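Local coordinates for protein inorganic pyrophosphatase (Ehrlichia chaffeensis, PDB 3LO0) that probably catalyses the magnesium-dependent hydrolysis of inorganic pyrophosphate to two phosphate ions, working as a homohexamer, at residues Glu36-Ile41 with Val106-Pro111; Leu94-Phe99 with Leu128-His133; Ile41-Asn46 with Met71-Asn76. One frame throughout, in Å; residues are numbered along the deposited sequence.

Contact 1: Glu36-Ile41 with Val106-Pro111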
loop_
_atom_site.group_PDB
_atom_site.type_symbol
_atom_site.label_atom_id
_atom_site.label_comp_id
_atom_site.label_asym_id
_atom_site.label_seq_id
_atom_site.Cartn_x
_atom_site.Cartn_y
_atom_site.Cartn_z
ATOM N N GLU A 36 13.492 -29.734 -2.257
ATOM C CA GLU A 36 12.339 -28.850 -2.270
ATOM C C GLU A 36 11.652 -28.963 -0.936
ATOM O O GLU A 36 11.458 -30.094 -0.398
ATOM C CB GLU A 36 11.362 -29.223 -3.370
ATOM C CG GLU A 36 11.912 -29.074 -4.807
ATOM C CD GLU A 36 10.943 -29.668 -5.850
ATOM O OE1 GLU A 36 11.173 -30.820 -6.315
ATOM O OE2 GLU A 36 9.930 -29.011 -6.163
ATOM N N ILE A 37 11.248 -27.787 -0.441
ATOM C CA ILE A 37 10.596 -27.664 0.815
ATOM C C ILE A 37 9.324 -26.823 0.697
ATOM O O ILE A 37 9.258 -25.847 -0.076
ATOM C CB ILE A 37 11.542 -27.048 1.854
ATOM C CG1 ILE A 37 12.167 -25.749 1.371
ATOM C CG2 ILE A 37 12.682 -28.080 2.256
ATOM C CD1 ILE A 37 12.842 -24.918 2.526
ATOM N N ASN A 38 8.322 -27.215 1.465
ATOM C CA ASN A 38 7.177 -26.378 1.661
ATOM C C ASN A 38 7.488 -25.411 2.773
ATOM O O ASN A 38 7.948 -25.795 3.859
ATOM C CB ASN A 38 5.937 -27.169 2.011
ATOM C CG ASN A 38 5.457 -28.031 0.884
ATOM O OD1 ASN A 38 5.532 -27.656 -0.285
ATOM N ND2 ASN A 38 4.937 -29.209 1.236
ATOM N N VAL A 39 7.207 -24.141 2.533
ATOM C CA VAL A 39 7.384 -23.161 3.581
ATOM C C VAL A 39 6.057 -22.444 3.857
ATOM O O VAL A 39 5.414 -21.922 2.932
ATOM C CB VAL A 39 8.462 -22.134 3.186
ATOM C CG1 VAL A 39 8.707 -21.156 4.357
ATOM C CG2 VAL A 39 9.748 -22.854 2.725
ATOM N N ILE A 40 5.643 -22.436 5.117
ATOM C CA ILE A 40 4.464 -21.673 5.529
ATOM C C ILE A 40 4.940 -20.313 5.903
ATOM O O ILE A 40 5.761 -20.181 6.807
ATOM C CB ILE A 40 3.730 -22.291 6.727
ATOM C CG1 ILE A 40 3.082 -23.590 6.281
ATOM C CG2 ILE A 40 2.656 -21.289 7.247
ATOM C CD1 ILE A 40 2.202 -24.266 7.318
ATOM N N ILE A 41 4.475 -19.303 5.179
ATOM C CA ILE A 41 4.891 -17.931 5.412
ATOM C C ILE A 41 4.195 -17.356 6.654
ATOM O O ILE A 41 2.962 -17.485 6.825
ATOM C CB ILE A 41 4.652 -17.018 4.184
ATOM C CG1 ILE A 41 5.460 -17.498 2.953
ATOM C CG2 ILE A 41 5.064 -15.576 4.504
ATOM C CD1 ILE A 41 6.967 -17.639 3.224
ATOM N N VAL A 106 1.269 -21.337 1.691
ATOM C CA VAL A 106 2.402 -22.251 1.500
ATOM C C VAL A 106 3.085 -21.900 0.195
ATOM O O VAL A 106 2.431 -21.782 -0.855
ATOM C CB VAL A 106 1.954 -23.718 1.414
ATOM C CG1 VAL A 106 3.174 -24.664 1.312
ATOM C CG2 VAL A 106 1.089 -24.083 2.608
ATOM N N ILE A 107 4.398 -21.795 0.227
ATOM C CA ILE A 107 5.173 -21.683 -1.003
ATOM C C ILE A 107 6.185 -22.829 -1.123
ATOM O O ILE A 107 6.867 -23.217 -0.164
ATOM C CB ILE A 107 5.836 -20.302 -1.138
ATOM C CG1 ILE A 107 6.524 -20.141 -2.512
ATOM C CG2 ILE A 107 6.775 -20.050 0.029
ATOM C CD1 ILE A 107 6.959 -18.662 -2.821
ATOM N N ARG A 108 6.257 -23.376 -2.326
ATOM C CA ARG A 108 7.241 -24.391 -2.639
ATOM C C ARG A 108 8.565 -23.697 -2.970
ATOM O O ARG A 108 8.640 -22.808 -3.890
ATOM C CB ARG A 108 6.770 -25.197 -3.821
ATOM C CG ARG A 108 5.458 -25.905 -3.603
ATOM C CD ARG A 108 4.954 -26.475 -4.933
ATOM N NE ARG A 108 4.368 -25.410 -5.749
ATOM C CZ ARG A 108 3.787 -25.599 -6.932
ATOM N NH1 ARG A 108 3.724 -26.817 -7.471
ATOM N NH2 ARG A 108 3.260 -24.563 -7.579
ATOM N N ALA A 109 9.580 -24.022 -2.184
ATOM C CA ALA A 109 10.859 -23.341 -2.276
ATOM C C ALA A 109 11.994 -24.326 -2.349
ATOM O O ALA A 109 11.809 -25.528 -2.163
ATOM C CB ALA A 109 11.061 -22.390 -1.095
ATOM N N ARG A 110 13.176 -23.808 -2.650
ATOM C CA ARG A 110 14.367 -24.647 -2.587
ATOM C C ARG A 110 15.465 -23.906 -1.892
ATOM O O ARG A 110 15.691 -22.711 -2.155
ATOM C CB ARG A 110 14.795 -25.180 -3.943
ATOM C CG ARG A 110 15.029 -24.169 -5.008
ATOM C CD ARG A 110 15.407 -24.879 -6.350
ATOM N NE ARG A 110 15.595 -23.840 -7.356
ATOM C CZ ARG A 110 16.657 -23.029 -7.408
ATOM N NH1 ARG A 110 16.700 -22.068 -8.321
ATOM N NH2 ARG A 110 17.673 -23.175 -6.560
ATOM N N PRO A 111 16.103 -24.586 -0.947
ATOM C CA PRO A 111 17.128 -23.941 -0.180
ATOM C C PRO A 111 18.339 -23.679 -1.050
ATOM O O PRO A 111 18.627 -24.462 -1.956
ATOM C CB PRO A 111 17.495 -24.973 0.875
ATOM C CG PRO A 111 17.095 -26.264 0.287
ATOM C CD PRO A 111 16.051 -26.031 -0.688
#

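Contact 2: Leu94-Phe99 with Leu128-His133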
loop_
_atom_site.group_PDB
_atom_site.type_symbol
_atom_site.label_atom_id
_atom_site.label_comp_id
_atom_site.label_asym_id
_atom_site.label_seq_id
_atom_site.Cartn_x
_atom_site.Cartn_y
_atom_site.Cartn_z
ATOM N N LEU A 94 13.955 -18.052 5.260
ATOM C CA LEU A 94 13.771 -16.855 4.453
ATOM C C LEU A 94 13.546 -17.248 3.007
ATOM O O LEU A 94 14.387 -17.924 2.422
ATOM C CB LEU A 94 15.019 -15.977 4.513
ATOM C CG LEU A 94 15.327 -15.489 5.925
ATOM C CD1 LEU A 94 16.831 -15.414 6.153
ATOM C CD2 LEU A 94 14.630 -14.122 6.153
ATOM N N VAL A 95 12.448 -16.809 2.411
ATOM C CA VAL A 95 12.212 -17.064 1.007
ATOM C C VAL A 95 12.300 -15.757 0.244
ATOM O O VAL A 95 11.463 -14.901 0.405
ATOM C CB VAL A 95 10.865 -17.724 0.735
ATOM C CG1 VAL A 95 10.760 -18.157 -0.753
ATOM C CG2 VAL A 95 10.646 -18.948 1.690
ATOM N N ALA A 96 13.330 -15.604 -0.568
ATOM C CA ALA A 96 13.448 -14.418 -1.412
ATOM C C ALA A 96 12.372 -14.481 -2.477
ATOM O O ALA A 96 12.045 -15.547 -2.980
ATOM C CB ALA A 96 14.848 -14.369 -2.039
ATOM N N SER A 97 11.748 -13.345 -2.803
ATOM C CA SER A 97 10.756 -13.358 -3.832
ATOM C C SER A 97 10.629 -11.975 -4.508
ATOM O O SER A 97 11.165 -10.996 -4.019
ATOM C CB SER A 97 9.424 -13.849 -3.273
ATOM O OG SER A 97 8.820 -12.880 -2.468
ATOM N N ARG A 98 9.956 -11.925 -5.647
ATOM C CA ARG A 98 9.821 -10.665 -6.399
ATOM C C ARG A 98 8.718 -9.805 -5.785
ATOM O O ARG A 98 8.682 -8.576 -5.981
ATOM C CB ARG A 98 9.465 -10.948 -7.875
ATOM C CG ARG A 98 10.508 -11.642 -8.737
ATOM C CD ARG A 98 10.143 -11.588 -10.282
ATOM N NE ARG A 98 9.138 -12.573 -10.730
ATOM C CZ ARG A 98 7.922 -12.304 -11.221
ATOM N NH1 ARG A 98 7.465 -11.062 -11.356
ATOM N NH2 ARG A 98 7.133 -13.295 -11.600
ATOM N N PHE A 99 7.781 -10.460 -5.092
ATOM C CA PHE A 99 6.626 -9.789 -4.462
ATOM C C PHE A 99 6.365 -10.426 -3.093
ATOM O O PHE A 99 6.638 -11.617 -2.909
ATOM C CB PHE A 99 5.378 -9.958 -5.320
ATOM C CG PHE A 99 5.493 -9.281 -6.655
ATOM C CD1 PHE A 99 5.397 -7.898 -6.742
ATOM C CD2 PHE A 99 5.760 -10.007 -7.798
ATOM C CE1 PHE A 99 5.525 -7.247 -7.975
ATOM C CE2 PHE A 99 5.885 -9.359 -9.044
ATOM C CZ PHE A 99 5.772 -7.991 -9.119
ATOM N N LEU A 128 18.092 -19.898 3.782
ATOM C CA LEU A 128 17.769 -18.995 2.678
ATOM C C LEU A 128 17.345 -19.854 1.493
ATOM O O LEU A 128 18.051 -20.763 1.069
ATOM C CB LEU A 128 18.959 -18.106 2.271
ATOM C CG LEU A 128 18.712 -17.135 1.098
ATOM C CD1 LEU A 128 17.650 -16.108 1.488
ATOM C CD2 LEU A 128 20.062 -16.488 0.551
ATOM N N ALA A 129 16.182 -19.556 0.932
ATOM C CA ALA A 129 15.635 -20.351 -0.158
ATOM C C ALA A 129 15.013 -19.427 -1.182
ATOM O O ALA A 129 14.773 -18.242 -0.903
ATOM C CB ALA A 129 14.574 -21.361 0.398
ATOM N N VAL A 130 14.778 -19.968 -2.373
ATOM C CA VAL A 130 14.135 -19.252 -3.436
ATOM C C VAL A 130 12.970 -20.068 -3.929
ATOM O O VAL A 130 12.923 -21.274 -3.694
ATOM C CB VAL A 130 15.070 -18.955 -4.604
ATOM C CG1 VAL A 130 16.223 -18.054 -4.151
ATOM C CG2 VAL A 130 15.545 -20.301 -5.283
ATOM N N PRO A 131 12.019 -19.415 -4.586
ATOM C CA PRO A 131 10.901 -20.163 -5.159
ATOM C C PRO A 131 11.375 -21.174 -6.210
ATOM O O PRO A 131 12.360 -20.922 -6.930
ATOM C CB PRO A 131 10.039 -19.083 -5.795
ATOM C CG PRO A 131 10.403 -17.797 -5.072
ATOM C CD PRO A 131 11.865 -17.959 -4.783
ATOM N N THR A 132 10.684 -22.303 -6.310
ATOM C CA THR A 132 11.056 -23.294 -7.300
ATOM C C THR A 132 10.713 -22.779 -8.693
ATOM O O THR A 132 9.895 -21.871 -8.847
ATOM C CB THR A 132 10.360 -24.646 -7.066
ATOM O OG1 THR A 132 8.948 -24.471 -7.160
ATOM C CG2 THR A 132 10.704 -25.163 -5.684
ATOM N N HIS A 133 11.305 -23.416 -9.701
ATOM C CA HIS A 133 11.185 -22.961 -11.077
ATOM C C HIS A 133 9.729 -22.942 -11.527
ATOM O O HIS A 133 9.337 -22.108 -12.338
ATOM C CB HIS A 133 12.045 -23.800 -12.018
ATOM C CG HIS A 133 11.471 -25.138 -12.348
ATOM N ND1 HIS A 133 10.678 -25.348 -13.460
ATOM C CD2 HIS A 133 11.598 -26.340 -11.738
ATOM C CE1 HIS A 133 10.330 -26.624 -13.510
ATOM N NE2 HIS A 133 10.875 -27.250 -12.480
#

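Contact 3: Ile41-Asn46 with Met71-Asn76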
loop_
_atom_site.group_PDB
_atom_site.type_symbol
_atom_site.label_atom_id
_atom_site.label_comp_id
_atom_site.label_asym_id
_atom_site.label_seq_id
_atom_site.Cartn_x
_atom_site.Cartn_y
_atom_site.Cartn_z
ATOM N N ILE A 41 4.475 -19.303 5.179
ATOM C CA ILE A 41 4.891 -17.931 5.412
ATOM C C ILE A 41 4.195 -17.356 6.654
ATOM O O ILE A 41 2.962 -17.485 6.825
ATOM C CB ILE A 41 4.652 -17.018 4.184
ATOM C CG1 ILE A 41 5.460 -17.498 2.953
ATOM C CG2 ILE A 41 5.064 -15.576 4.504
ATOM C CD1 ILE A 41 6.967 -17.639 3.224
ATOM N N GLU A 42 4.996 -16.756 7.519
ATOM C CA GLU A 42 4.503 -16.075 8.698
ATOM C C GLU A 42 4.481 -14.567 8.554
ATOM O O GLU A 42 3.536 -13.917 9.021
ATOM C CB GLU A 42 5.363 -16.422 9.897
ATOM C CG GLU A 42 5.150 -17.811 10.381
ATOM C CD GLU A 42 6.142 -18.192 11.437
ATOM O OE1 GLU A 42 7.362 -18.109 11.137
ATOM O OE2 GLU A 42 5.703 -18.579 12.552
ATOM N N ILE A 43 5.538 -14.025 7.936
ATOM C CA ILE A 43 5.725 -12.586 7.773
ATOM C C ILE A 43 6.134 -12.288 6.322
ATOM O O ILE A 43 7.101 -12.872 5.806
ATOM C CB ILE A 43 6.873 -12.090 8.706
ATOM C CG1 ILE A 43 6.533 -12.419 10.171
ATOM C CG2 ILE A 43 7.143 -10.605 8.502
ATOM C CD1 ILE A 43 7.636 -12.203 11.134
ATOM N N SER A 44 5.447 -11.342 5.711
ATOM C CA SER A 44 5.664 -10.984 4.313
ATOM C C SER A 44 6.891 -10.105 4.217
ATOM O O SER A 44 7.097 -9.288 5.086
ATOM C CB SER A 44 4.446 -10.223 3.786
ATOM O OG SER A 44 3.273 -10.983 3.934
ATOM N N GLN A 45 7.680 -10.208 3.151
ATOM C CA GLN A 45 8.792 -9.266 2.994
ATOM C C GLN A 45 8.256 -7.872 2.752
ATOM O O GLN A 45 7.149 -7.694 2.238
ATOM C CB GLN A 45 9.752 -9.674 1.862
ATOM C CG GLN A 45 9.228 -9.572 0.475
ATOM C CD GLN A 45 10.238 -10.073 -0.582
ATOM O OE1 GLN A 45 11.027 -11.020 -0.374
ATOM N NE2 GLN A 45 10.179 -9.450 -1.735
ATOM N N ASN A 46 9.059 -6.890 3.136
ATOM C CA ASN A 46 8.703 -5.497 2.981
ATOM C C ASN A 46 7.333 -5.164 3.659
ATOM O O ASN A 46 6.559 -4.310 3.181
ATOM C CB ASN A 46 8.718 -5.104 1.490
ATOM C CG ASN A 46 9.937 -5.631 0.721
ATOM O OD1 ASN A 46 9.832 -5.885 -0.508
ATOM N ND2 ASN A 46 11.079 -5.806 1.395
ATOM N N MET A 71 12.704 -1.597 11.418
ATOM C CA MET A 71 13.285 -2.597 10.544
ATOM C C MET A 71 12.123 -3.413 9.961
ATOM O O MET A 71 11.042 -3.494 10.541
ATOM C CB MET A 71 14.279 -3.509 11.312
ATOM C CG MET A 71 15.557 -2.769 11.888
ATOM S SD MET A 71 17.065 -3.707 12.368
ATOM C CE MET A 71 17.957 -3.785 10.794
ATOM N N TYR A 72 12.346 -4.011 8.809
ATOM C CA TYR A 72 11.360 -4.965 8.258
ATOM C C TYR A 72 12.084 -6.230 7.800
ATOM O O TYR A 72 13.270 -6.200 7.521
ATOM C CB TYR A 72 10.559 -4.305 7.131
ATOM C CG TYR A 72 11.414 -3.920 6.002
ATOM C CD1 TYR A 72 11.660 -4.814 4.979
ATOM C CD2 TYR A 72 12.000 -2.652 5.939
ATOM C CE1 TYR A 72 12.481 -4.490 3.922
ATOM C CE2 TYR A 72 12.836 -2.319 4.891
ATOM C CZ TYR A 72 13.067 -3.246 3.882
ATOM O OH TYR A 72 13.889 -2.962 2.811
ATOM N N TYR A 73 11.372 -7.347 7.753
ATOM C CA TYR A 73 11.947 -8.590 7.275
ATOM C C TYR A 73 12.412 -8.464 5.842
ATOM O O TYR A 73 11.641 -7.999 4.997
ATOM C CB TYR A 73 10.932 -9.739 7.445
ATOM C CG TYR A 73 10.974 -10.274 8.845
ATOM C CD1 TYR A 73 10.349 -9.596 9.871
ATOM C CD2 TYR A 73 11.689 -11.421 9.155
ATOM C CE1 TYR A 73 10.394 -10.043 11.170
ATOM C CE2 TYR A 73 11.746 -11.892 10.478
ATOM C CZ TYR A 73 11.111 -11.174 11.481
ATOM O OH TYR A 73 11.126 -11.603 12.805
ATOM N N PRO A 74 13.678 -8.834 5.557
ATOM C CA PRO A 74 14.237 -8.608 4.230
ATOM C C PRO A 74 13.749 -9.610 3.177
ATOM O O PRO A 74 13.991 -9.402 2.003
ATOM C CB PRO A 74 15.748 -8.785 4.441
ATOM C CG PRO A 74 15.861 -9.631 5.629
ATOM C CD PRO A 74 14.663 -9.448 6.463
ATOM N N CYS A 75 13.146 -10.712 3.613
ATOM C CA CYS A 75 12.549 -11.691 2.711
ATOM C C CYS A 75 11.280 -12.214 3.376
ATOM O O CYS A 75 11.049 -11.961 4.565
ATOM C CB CYS A 75 13.485 -12.879 2.480
ATOM S SG CYS A 75 15.204 -12.629 1.981
ATOM N N ASN A 76 10.430 -12.918 2.623
ATOM C CA ASN A 76 9.321 -13.618 3.259
ATOM C C ASN A 76 9.911 -14.575 4.268
ATOM O O ASN A 76 10.958 -15.196 4.029
ATOM C CB ASN A 76 8.450 -14.346 2.226
ATOM C CG ASN A 76 7.888 -13.408 1.182
ATOM O OD1 ASN A 76 7.046 -12.553 1.482
ATOM N ND2 ASN A 76 8.322 -13.569 -0.058
HETATM O O HOH W 1 13.619 -11.082 -1.038
#

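Contact 1: Glu36-Ile41 with Val106-Pro111
I37 and V39 pair with A109 and I107 as the hydrogen-bonded positions of two antiparallel strands, whose axes come within 4.6 Å at an angle of 143°. This pair forms part of the closed, five-stranded OB-like barrel of family I pyrophosphatases. Each of the four residues gives its N-H and takes one in return; the bond from A109 N to I37 O is 2.8 Å long and nearly linear, at 170°. N38 faces R108 between them, and I40 faces V106 just beyond, both as non-hydrogen-bonded pairs; V106 CA comes within 3.4 Å of V39 O in a CA-H...O contact.

The side chains of I37, V39, I107 and A109 lie on the barrel's inner face, where the small A109 CB meets V39 CG2 at 4.1 Å. I107 splits its branches: with CG1 anti to the backbone N (chi1 -174°), CG2 stays near the neighbouring strand and touches I41 CD1 at 4.0 Å, while the long branch leads away from that strand.

The outer face carries N38, V106 and R108 and is met by a second subunit, with K58, C62 and V63 of that subunit packing here. R108 bends at its third torsion and makes a long, weak ion pair with D64 of the same neighbour. The amide of N38 lies beside the root of this arginine, both side chains pointing the same way. N38 ND2 is held by T28 O, while N38 OD1 sits 3.8 Å from R108 CG and N38 CB rests 3.8 Å from V106 CG1.

Contact 2: Leu94-Phe99 with Leu128-His133
The parallel pairing of strands 92-95 and 124-131 joins L94 and V95 to L128 and A129, and is a parallel seam in a barrel whose other neighbouring strands run antiparallel. A129 bridges two residues of the partner strand, as parallel strands require: its N gives a hydrogen bond to L94 O at 2.8 Å, and its O receives one from A96 N at 3.0 Å. V95, between these two bonding residues, adds a CA-H...O contact to A129 O.

On the outer face L128 CD1 lies 4.0 Å from L94 CB. L128 CG is anti to the backbone N (chi1 179°), and a turn at chi2 brings CD1 back over the neighbouring strand. Both leucines also pack against I156 of helix 150-162. V95 and A129 face the barrel interior, and V95 CG1 reaches forward to P131 CD at 4.2 Å.

Past A96 the two chains part. S97 OG gives a hydrogen bond to F99 O, two residues ahead, at 2.6 Å from 45° out of the carbonyl plane, bridging the turn in this segment; N76 ND2 makes a weak bond to the same OG.

The hydrogen-bonding pattern stops at P131, which has no N-H to offer A96 O at the next step; P131 CD sits 3.0 Å from that oxygen instead. A96 O is therefore buried without a hydrogen-bond partner in the model, probably a local polar cost, offset by the two backbone hydrogen bonds and the apolar packing around them.

Contact 3: Ile41-Asn46 with Met71-Asn76
I43 lays its CD1 methyl over one face of the Y73 ring, 3.8 Å from the centroid and 25° off the normal, in a CH-pi contact displaced toward the rim. CG1 is anti to the carbonyl carbon (chi1 -59°) and the chain beyond it is extended, carrying CD1 toward the hydroxyl end while CG2 sits 3.6 Å from Y73 CD1, nearer the ring's root.

The side-chain oxygen of N76, OD1, accepts Q45 N at 2.9 Å, the donor standing well above the amide plane, and also takes V101 N; two bonds thus grip this buried oxygen. The Q45 amide lies only 9° from parallel to that of N76, and Q45 CB presses on C75 C at 3.3 Å. Q45 NE2 gives a hydrogen bond to S97 O, and a water at 2.7 Å donates to Q45 OE1 and weakly to P74 O. The methylene of N76 is met by I41 CD1 at 3.7 Å.

Farther along, N46 N makes a weak hydrogen bond to Y73 O, and N46 ND2 approaches Y72 CE1 obliquely at 3.2 Å, amide and ring being steeply inclined.

Y73 also meets K51, Y77 and Y163, all predicted to bind substrate, and a sulfate ion, probably from the crystallisation liquor, lies about 5 Å from its side chain. Where strand 37-41 turns its corner, E42 and I43 both oppose Y77, forming a classic beta bulge beside the probable pyrophosphate site.

In the fold
All three contacts are buried, but their chemistry differs. Contacts 1 and 2 are strand pairs of one barrel, one antiparallel and one parallel, separated by a single strand pairing, that of 106-111 with 128-133, in which R110 N bonds to V130 O. Contact 3 continues from I41, which it shares with contact 1, into loops held mainly by side-chain amides and aromatic packing. It touches contact 2 through V95 N to N76 O and through Q45 NE2 to S97 O. Contacts 1 and 2 both meet the second subunit; contact 2 also reaches the third through F99, and contact 3 meets the third and fourth. Contact 3 lies nearest the probable substrate tyrosines together with L94 of contact 2.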